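Local coordinates for protein thermotoga maritima TmcAL (Thermotoga maritima, PDB 5Y0T) that belongs to the HIGH nucleotidyl transferase family of the HUP clan and holds a bound adenosine-5'-rp-alpha-thio-triphosphate in this structure, at residues V72-Q77 with K332-I337; E327-K332 with L385-L390. All coordinates share one frame; numbering follows the deposited sequence.

In the fold
Both interactions are buried, their centres about 6 Å apart, and together they join helix 72-75, the end of helix 323-332 with the loop after it, and helix 381-399. Interaction 1 is van der Waals packing: an aromatic ring of the short helix meets the Gly333-Pro334 peptide and the proline ring, about 9 Å from the centre of the chain. Interaction 2 lies farther out, at about 15 Å, and is polar, with a single weak amide-to-hydroxyl bond between two helices. Lys332 belongs to both, as the last residue of helix 323-332. Further bonds tie them together, from Asn330 ND2 to Gln77 OE1 and from Gln335 N to Gln387 OE1.

Interaction 1 of 2, residues V72-Q77 with K332-I337; sequences VVFATQ and KGPQYI. With EDO (1,2-ethanediol), chain G.
Phe74 brings the far end of its ring obliquely over the peptide joining Gly333 to Pro334, with CZ 3.5 Å from Pro334 N and 3.6 Å from Gly333 C. The next ring atom, CE2, meets the pyrrolidine at Pro334 CD, 3.7 Å away, and the two side chains cross at about a right angle. The CB of Phe74 already points at the loop, and with CG anti to the carbonyl carbon (chi1 -52°) the ring continues that way. Val73 CG1 packs over one face of the ring, 3.5 Å above its plane and displaced toward the rim, while Ser329 and Asn330 of helix 323-332 also touch the phenyl group. The contact is one of van der Waals packing, the ring meeting a peptide group as well as the proline ring.

On the loop side, Gly333 leaves helix 323-332 with positive phi (81°), a conformation readily adopted by glycine. Gln335 folds back, bent at chi2, and its NE2 donates to Gly333 O at 3.0 Å from above the carbonyl plane. The same nitrogen also donates to O2 of the 1,2-ethanediol, probably a guest from the crystallisation liquor. Gln387 of helix 381-399 adds a second donor, so Gly333 O accepts from two side-chain amides, one of its own loop and one of that helix.

At the end of the short helix, OG1 and N of Thr76 both bond to Val72 O, from opposite faces of its plane. Gln77 NE2 bonds to Val73 O at 2.9 Å, and its OE1 is engaged by Asn330. Strand 66-70 before the helix and strand 337-343 after the loop pair antiparallel, and the arrangement is thus packing of connecting segments beside the central sheet of a HUP-clan nucleotide-binding fold.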
ATOM      1  N   VAL A  72      -4.423  -6.860 -17.496  1.00 16.93           N
ATOM      2  CA  VAL A  72      -4.509  -7.290 -16.092  1.00 16.69           C
ATOM      3  C   VAL A  72      -5.943  -7.435 -15.590  1.00 18.90           C
ATOM      4  O   VAL A  72      -6.256  -8.352 -14.836  1.00 18.07           O
ATOM      5  CB  VAL A  72      -3.765  -6.298 -15.162  1.00 17.54           C
ATOM      6  CG1 VAL A  72      -4.003  -6.645 -13.684  1.00 17.77           C
ATOM      7  CG2 VAL A  72      -2.269  -6.275 -15.497  1.00 20.34           C
ATOM      8  N   VAL A  73      -6.819  -6.525 -16.001  1.00 17.58           N
ATOM      9  CA  VAL A  73      -8.178  -6.553 -15.492  1.00 19.43           C
ATOM     10  C   VAL A  73      -8.896  -7.866 -15.864  1.00 19.39           C
ATOM     11  O   VAL A  73      -9.811  -8.283 -15.158  1.00 19.25           O
ATOM     12  CB  VAL A  73      -8.986  -5.316 -15.999  1.00 19.42           C
ATOM     13  CG1 VAL A  73      -9.137  -5.338 -17.549  1.00 18.08           C
ATOM     14  CG2 VAL A  73     -10.325  -5.225 -15.284  1.00 19.31           C
ATOM     15  N   PHE A  74      -8.538  -8.466 -17.006  1.00 17.95           N
ATOM     16  CA  PHE A  74      -9.004  -9.820 -17.373  1.00 18.76           C
ATOM     17  C   PHE A  74      -8.122 -10.956 -16.878  1.00 20.40           C
ATOM     18  O   PHE A  74      -8.625 -11.995 -16.450  1.00 19.49           O
ATOM     19  CB  PHE A  74      -9.179  -9.919 -18.887  1.00 17.40           C
ATOM     20  CG  PHE A  74     -10.026  -8.810 -19.441  1.00 19.13           C
ATOM     21  CD1 PHE A  74     -11.381  -8.764 -19.159  1.00 17.43           C
ATOM     22  CD2 PHE A  74      -9.451  -7.776 -20.179  1.00 18.64           C
ATOM     23  CE1 PHE A  74     -12.171  -7.717 -19.637  1.00 19.22           C
ATOM     24  CE2 PHE A  74     -10.231  -6.732 -20.667  1.00 17.76           C
ATOM     25  CZ  PHE A  74     -11.590  -6.701 -20.388  1.00 23.04           C
ATOM     26  N   ALA A  75      -6.806 -10.769 -16.979  1.00 17.13           N
ATOM     27  CA  ALA A  75      -5.850 -11.833 -16.651  1.00 18.31           C
ATOM     28  C   ALA A  75      -5.983 -12.337 -15.215  1.00 24.34           C
ATOM     29  O   ALA A  75      -5.664 -13.494 -14.920  1.00 22.37           O
ATOM     30  CB  ALA A  75      -4.398 -11.336 -16.911  1.00 21.78           C
ATOM     31  N   THR A  76      -6.386 -11.448 -14.307  1.00 17.73           N
ATOM     32  CA  THR A  76      -6.554 -11.807 -12.911  1.00 16.10           C
ATOM     33  C   THR A  76      -7.995 -12.086 -12.479  1.00 26.35           C
ATOM     34  O   THR A  76      -8.258 -12.159 -11.282  1.00 25.99           O
ATOM     35  CB  THR A  76      -5.956 -10.729 -11.984  1.00 24.87           C
ATOM     36  OG1 THR A  76      -6.566  -9.468 -12.263  1.00 24.10           O
ATOM     37  CG2 THR A  76      -4.438 -10.635 -12.221  1.00 28.68           C
ATOM     38  N   GLN A  77      -8.943 -12.147 -13.409  1.00 26.33           N
ATOM     39  CA  GLN A  77     -10.317 -12.485 -13.008  1.00 26.89           C
ATOM     40  C   GLN A  77     -10.554 -13.980 -12.942  1.00 28.18           C
ATOM     41  O   GLN A  77      -9.721 -14.766 -13.388  1.00 28.03           O
ATOM     42  CB  GLN A  77     -11.331 -11.885 -13.978  1.00 25.54           C
ATOM     43  CG  GLN A  77     -11.687 -10.457 -13.696  1.00 25.35           C
ATOM     44  CD  GLN A  77     -12.826  -9.989 -14.562  1.00 22.75           C
ATOM     45  OE1 GLN A  77     -13.974 -10.370 -14.348  1.00 22.31           O
ATOM     46  NE2 GLN A  77     -12.513  -9.156 -15.560  1.00 18.23           N
ATOM     47  N   LYS A 332     -17.683  -3.720 -22.200  1.00 20.27           N
ATOM     48  CA  LYS A 332     -17.057  -3.205 -23.423  1.00 20.24           C
ATOM     49  C   LYS A 332     -15.782  -3.958 -23.830  1.00 21.65           C
ATOM     50  O   LYS A 332     -15.319  -3.849 -24.970  1.00 24.85           O
ATOM     51  CB  LYS A 332     -16.728  -1.720 -23.252  1.00 23.16           C
ATOM     52  CG  LYS A 332     -17.930  -0.844 -22.871  1.00 23.52           C
ATOM     53  CD  LYS A 332     -17.587   0.649 -23.041  1.00 25.83           C
ATOM     54  CE  LYS A 332     -18.804   1.546 -22.805  1.00 27.30           C
ATOM     55  NZ  LYS A 332     -18.446   2.990 -22.980  1.00 30.72           N
ATOM     56  N   GLY A 333     -15.202  -4.717 -22.913  1.00 21.80           N
ATOM     57  CA  GLY A 333     -13.998  -5.463 -23.243  1.00 18.75           C
ATOM     58  C   GLY A 333     -12.721  -4.645 -23.181  1.00 22.29           C
ATOM     59  O   GLY A 333     -12.724  -3.477 -22.755  1.00 21.75           O
ATOM     60  N   PRO A 334     -11.610  -5.251 -23.603  1.00 18.89           N
ATOM     61  CA  PRO A 334     -10.309  -4.581 -23.759  1.00 19.16           C
ATOM     62  C   PRO A 334     -10.402  -3.476 -24.793  1.00 20.69           C
ATOM     63  O   PRO A 334     -11.132  -3.628 -25.779  1.00 19.88           O
ATOM     64  CB  PRO A 334      -9.381  -5.710 -24.243  1.00 20.41           C
ATOM     65  CG  PRO A 334     -10.322  -6.665 -24.948  1.00 17.67           C
ATOM     66  CD  PRO A 334     -11.568  -6.646 -24.071  1.00 18.94           C
ATOM     67  N   GLN A 335      -9.741  -2.351 -24.539  1.00 16.31           N
ATOM     68  CA  GLN A 335      -9.802  -1.230 -25.459  1.00 21.30           C
ATOM     69  C   GLN A 335      -8.563  -1.133 -26.358  1.00 17.95           C
ATOM     70  O   GLN A 335      -8.464  -0.222 -27.173  1.00 17.53           O
ATOM     71  CB  GLN A 335     -10.016   0.073 -24.673  1.00 21.49           C
ATOM     72  CG  GLN A 335     -11.339   0.071 -23.878  1.00 15.54           C
ATOM     73  CD  GLN A 335     -12.559  -0.114 -24.774  1.00 21.88           C
ATOM     74  OE1 GLN A 335     -12.792   0.684 -25.673  1.00 22.26           O
ATOM     75  NE2 GLN A 335     -13.345  -1.173 -24.527  1.00 20.12           N
ATOM     76  N   TYR A 336      -7.614  -2.063 -26.219  1.00 14.79           N
ATOM     77  CA  TYR A 336      -6.399  -2.003 -27.047  1.00 18.74           C
ATOM     78  C   TYR A 336      -5.812  -3.398 -27.209  1.00 16.03           C
ATOM     79  O   TYR A 336      -6.093  -4.309 -26.420  1.00 18.81           O
ATOM     80  CB  TYR A 336      -5.318  -1.068 -26.420  1.00 20.24           C
ATOM     81  CG  TYR A 336      -5.088  -1.404 -24.960  1.00 18.89           C
ATOM     82  CD1 TYR A 336      -4.213  -2.418 -24.579  1.00 20.44           C
ATOM     83  CD2 TYR A 336      -5.806  -0.752 -23.962  1.00 20.29           C
ATOM     84  CE1 TYR A 336      -4.048  -2.759 -23.240  1.00 16.61           C
ATOM     85  CE2 TYR A 336      -5.646  -1.086 -22.632  1.00 16.62           C
ATOM     86  CZ  TYR A 336      -4.766  -2.070 -22.267  1.00 18.87           C
ATOM     87  OH  TYR A 336      -4.643  -2.391 -20.923  1.00 21.93           O
ATOM     88  N   ILE A 337      -4.989  -3.547 -28.229  1.00 18.33           N
ATOM     89  CA  ILE A 337      -4.200  -4.748 -28.395  1.00 18.56           C
ATOM     90  C   ILE A 337      -2.748  -4.408 -28.082  1.00 19.06           C
ATOM     91  O   ILE A 337      -2.120  -3.653 -28.822  1.00 19.76           O
ATOM     92  CB  ILE A 337      -4.310  -5.305 -29.826  1.00 22.07           C
ATOM     93  CG1 ILE A 337      -5.758  -5.732 -30.113  1.00 20.44           C
ATOM     94  CG2 ILE A 337      -3.371  -6.497 -29.978  1.00 22.00           C
ATOM     95  CD1 ILE A 337      -6.091  -5.854 -31.611  1.00 17.81           C
TER
HETATM   96  C1  EDO G1003     -13.963  -0.912 -28.188  1.00 34.59           C
HETATM   97  O1  EDO G1003     -14.431  -0.050 -29.243  1.00 45.90           O
HETATM   98  C2  EDO G1003     -15.114  -1.786 -27.683  1.00 33.06           C
HETATM   99  O2  EDO G1003     -15.811  -1.108 -26.610  1.00 30.77           O

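Interaction 2 of 2, residues E327-K332 with L385-L390; sequences EKSNTK and LEQIDL. With EDO (1,2-ethanediol), chain G.
A single weak bond is the only direct contact between the two helical segments: Gln387 reaches from segment 385-390 to Ser329 with its amide nitrogen. NE2 points at Ser329 OG almost straight, with an N-H...O angle of 174°, but the bond is long at 3.3 Å. The nitrogen also passes 3.7 Å from Ser329 CB, so the serine meets it with its methylene as well as its hydroxyl. Nearest CA atoms, those of Ser329 and Gln387, lie 8.1 Å apart. The CB of Gln387 points toward the other helix, and the chain, extended beyond CG (chi2 178°), brings the amide to the serine.

Both polar ends have other partners. Ser329 OG is bonded back to Phe325 O, one turn earlier in its own helix. Gln387 NE2 also donates to Gly333 O, while its OE1 accepts from Gln335 N; the amide thus holds the loop after helix 323-332 through both its oxygen and its nitrogen, a pattern consistent with the modelled orientation of the amide. Within the HIGH nucleotidyl transferase fold, this joins helix 323-332, which leads into strand 337-343 of the central sheet, to helix 381-399, later in the chain. Phe325, a turn before Ser329, touches the side chains of Glu386, Gln387 and Leu390, packing the helices together beside the bond.

Toward the end of the first helix, Thr331 OG1 turns back to Glu327 O at 2.8 Å, and Lys328 O takes bonds from both Thr331 N and Lys332 N. Lys328 and Lys332 both form salt bridges with Asp380, just ahead of helix 381-399. At the last carbonyl, Lys332 O accepts a weak bond from O2 of the 1,2-ethanediol.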
ATOM      1  N   GLU A 327     -16.879  -3.836 -14.166  1.00 26.52           N
ATOM      2  CA  GLU A 327     -18.165  -3.942 -14.843  1.00 29.36           C
ATOM      3  C   GLU A 327     -18.075  -3.398 -16.272  1.00 26.97           C
ATOM      4  O   GLU A 327     -18.560  -4.020 -17.211  1.00 23.27           O
ATOM      5  CB  GLU A 327     -19.256  -3.205 -14.066  1.00 27.01           C
ATOM      6  CG  GLU A 327     -20.605  -3.183 -14.784  1.00 33.31           C
ATOM      7  CD  GLU A 327     -21.235  -4.562 -14.871  1.00 52.04           C
ATOM      8  OE1 GLU A 327     -20.844  -5.446 -14.071  1.00 56.74           O
ATOM      9  OE2 GLU A 327     -22.117  -4.762 -15.735  1.00 57.07           O
ATOM     10  N   LYS A 328     -17.467  -2.231 -16.430  1.00 27.61           N
ATOM     11  CA  LYS A 328     -17.271  -1.669 -17.761  1.00 27.48           C
ATOM     12  C   LYS A 328     -16.332  -2.527 -18.613  1.00 24.01           C
ATOM     13  O   LYS A 328     -16.563  -2.714 -19.815  1.00 24.23           O
ATOM     14  CB  LYS A 328     -16.721  -0.244 -17.671  1.00 31.61           C
ATOM     15  CG  LYS A 328     -17.755   0.806 -17.278  1.00 44.00           C
ATOM     16  CD  LYS A 328     -17.192   2.214 -17.447  1.00 55.36           C
ATOM     17  CE  LYS A 328     -16.854   2.508 -18.911  1.00 61.03           C
ATOM     18  NZ  LYS A 328     -16.385   3.916 -19.134  1.00 61.49           N
ATOM     19  N   SER A 329     -15.265  -3.037 -18.006  1.00 22.26           N
ATOM     20  CA  SER A 329     -14.332  -3.879 -18.756  1.00 19.50           C
ATOM     21  C   SER A 329     -15.016  -5.171 -19.217  1.00 23.73           C
ATOM     22  O   SER A 329     -14.729  -5.673 -20.301  1.00 24.27           O
ATOM     23  CB  SER A 329     -13.096  -4.214 -17.921  1.00 25.48           C
ATOM     24  OG  SER A 329     -12.391  -3.043 -17.531  1.00 23.63           O
ATOM     25  N   ASN A 330     -15.928  -5.701 -18.407  1.00 21.85           N
ATOM     26  CA  ASN A 330     -16.580  -6.970 -18.745  1.00 21.09           C
ATOM     27  C   ASN A 330     -17.773  -6.804 -19.686  1.00 28.73           C
ATOM     28  O   ASN A 330     -18.385  -7.781 -20.115  1.00 28.90           O
ATOM     29  CB  ASN A 330     -17.014  -7.688 -17.465  1.00 25.57           C
ATOM     30  CG  ASN A 330     -15.851  -8.373 -16.781  1.00 30.47           C
ATOM     31  OD1 ASN A 330     -14.754  -8.454 -17.353  1.00 23.00           O
ATOM     32  ND2 ASN A 330     -16.077  -8.892 -15.563  1.00 22.49           N
ATOM     33  N   THR A 331     -18.096  -5.552 -19.977  1.00 24.68           N
ATOM     34  CA  THR A 331     -19.148  -5.172 -20.917  1.00 27.16           C
ATOM     35  C   THR A 331     -18.527  -4.737 -22.248  1.00 27.00           C
ATOM     36  O   THR A 331     -18.824  -5.290 -23.303  1.00 24.84           O
ATOM     37  CB  THR A 331     -20.028  -4.033 -20.349  1.00 37.18           C
ATOM     38  OG1 THR A 331     -20.625  -4.462 -19.123  1.00 46.27           O
ATOM     39  CG2 THR A 331     -21.138  -3.667 -21.327  1.00 42.28           C
ATOM     40  N   LYS A 332     -17.683  -3.720 -22.200  1.00 20.27           N
ATOM     41  CA  LYS A 332     -17.057  -3.205 -23.423  1.00 20.24           C
ATOM     42  C   LYS A 332     -15.782  -3.958 -23.830  1.00 21.65           C
ATOM     43  O   LYS A 332     -15.319  -3.849 -24.970  1.00 24.85           O
ATOM     44  CB  LYS A 332     -16.728  -1.720 -23.252  1.00 23.16           C
ATOM     45  CG  LYS A 332     -17.930  -0.844 -22.871  1.00 23.52           C
ATOM     46  CD  LYS A 332     -17.587   0.649 -23.041  1.00 25.83           C
ATOM     47  CE  LYS A 332     -18.804   1.546 -22.805  1.00 27.30           C
ATOM     48  NZ  LYS A 332     -18.446   2.990 -22.980  1.00 30.72           N
ATOM     49  N   LEU A 385      -7.613   4.291 -20.931  1.00 21.35           N
ATOM     50  CA  LEU A 385      -6.596   4.839 -20.043  1.00 22.69           C
ATOM     51  C   LEU A 385      -6.536   4.094 -18.710  1.00 20.76           C
ATOM     52  O   LEU A 385      -5.444   3.804 -18.221  1.00 21.47           O
ATOM     53  CB  LEU A 385      -6.835   6.342 -19.804  1.00 19.63           C
ATOM     54  CG  LEU A 385      -6.595   7.224 -21.034  1.00 17.94           C
ATOM     55  CD1 LEU A 385      -7.008   8.694 -20.763  1.00 20.80           C
ATOM     56  CD2 LEU A 385      -5.148   7.152 -21.497  1.00 19.80           C
ATOM     57  N   GLU A 386      -7.692   3.781 -18.123  1.00 21.11           N
ATOM     58  CA  GLU A 386      -7.724   3.012 -16.871  1.00 21.14           C
ATOM     59  C   GLU A 386      -7.163   1.608 -17.029  1.00 18.10           C
ATOM     60  O   GLU A 386      -6.387   1.141 -16.182  1.00 18.78           O
ATOM     61  CB  GLU A 386      -9.158   2.951 -16.306  1.00 19.85           C
ATOM     62  CG  GLU A 386      -9.642   4.335 -15.882  1.00 28.92           C
ATOM     63  CD  GLU A 386     -11.033   4.349 -15.257  1.00 41.47           C
ATOM     64  OE1 GLU A 386     -11.647   3.277 -15.104  1.00 43.43           O
ATOM     65  OE2 GLU A 386     -11.511   5.450 -14.917  1.00 45.70           O
ATOM     66  N   GLN A 387      -7.524   0.936 -18.118  1.00 18.44           N
ATOM     67  CA  GLN A 387      -7.022  -0.406 -18.348  1.00 16.05           C
ATOM     68  C   GLN A 387      -5.503  -0.414 -18.495  1.00 14.86           C
ATOM     69  O   GLN A 387      -4.813  -1.205 -17.839  1.00 18.87           O
ATOM     70  CB  GLN A 387      -7.683  -1.029 -19.593  1.00 17.95           C
ATOM     71  CG  GLN A 387      -9.138  -1.417 -19.385  1.00 20.73           C
ATOM     72  CD  GLN A 387      -9.797  -1.985 -20.641  1.00 18.35           C
ATOM     73  OE1 GLN A 387      -9.263  -1.871 -21.746  1.00 18.94           O
ATOM     74  NE2 GLN A 387     -10.955  -2.614 -20.469  1.00 16.32           N
ATOM     75  N   ILE A 388      -4.966   0.468 -19.339  1.00 16.70           N
ATOM     76  CA  ILE A 388      -3.536   0.398 -19.627  1.00 17.90           C
ATOM     77  C   ILE A 388      -2.714   0.923 -18.436  1.00 18.92           C
ATOM     78  O   ILE A 388      -1.607   0.437 -18.181  1.00 18.27           O
ATOM     79  CB  ILE A 388      -3.186   1.140 -20.947  1.00 19.27           C
ATOM     80  CG1 ILE A 388      -1.925   0.548 -21.581  1.00 22.40           C
ATOM     81  CG2 ILE A 388      -3.059   2.678 -20.741  1.00 16.03           C
ATOM     82  CD1 ILE A 388      -1.756   0.953 -23.056  1.00 24.99           C
ATOM     83  N   ASP A 389      -3.283   1.852 -17.670  1.00 21.00           N
ATOM     84  CA  ASP A 389      -2.659   2.316 -16.433  1.00 22.36           C
ATOM     85  C   ASP A 389      -2.507   1.158 -15.434  1.00 20.71           C
ATOM     86  O   ASP A 389      -1.483   1.038 -14.746  1.00 16.97           O
ATOM     87  CB  ASP A 389      -3.478   3.446 -15.807  1.00 21.40           C
ATOM     88  CG  ASP A 389      -2.968   3.837 -14.420  1.00 31.12           C
ATOM     89  OD1 ASP A 389      -1.927   4.520 -14.342  1.00 29.71           O
ATOM     90  OD2 ASP A 389      -3.599   3.439 -13.414  1.00 27.60           O
ATOM     91  N   LEU A 390      -3.506   0.287 -15.385  1.00 20.25           N
ATOM     92  CA  LEU A 390      -3.425  -0.905 -14.536  1.00 18.19           C
ATOM     93  C   LEU A 390      -2.335  -1.854 -15.023  1.00 20.84           C
ATOM     94  O   LEU A 390      -1.554  -2.382 -14.212  1.00 19.60           O
ATOM     95  CB  LEU A 390      -4.787  -1.613 -14.479  1.00 16.95           C
ATOM     96  CG  LEU A 390      -4.822  -2.938 -13.714  1.00 19.88           C
ATOM     97  CD1 LEU A 390      -4.297  -2.769 -12.265  1.00 20.61           C
ATOM     98  CD2 LEU A 390      -6.210  -3.528 -13.720  1.00 17.11           C
TER
HETATM   99  C1  EDO G1003     -13.963  -0.912 -28.188  1.00 34.59           C
HETATM  100  O1  EDO G1003     -14.431  -0.050 -29.243  1.00 45.90           O
HETATM  101  C2  EDO G1003     -15.114  -1.786 -27.683  1.00 33.06           C
HETATM  102  O2  EDO G1003     -15.811  -1.108 -26.610  1.00 30.77           O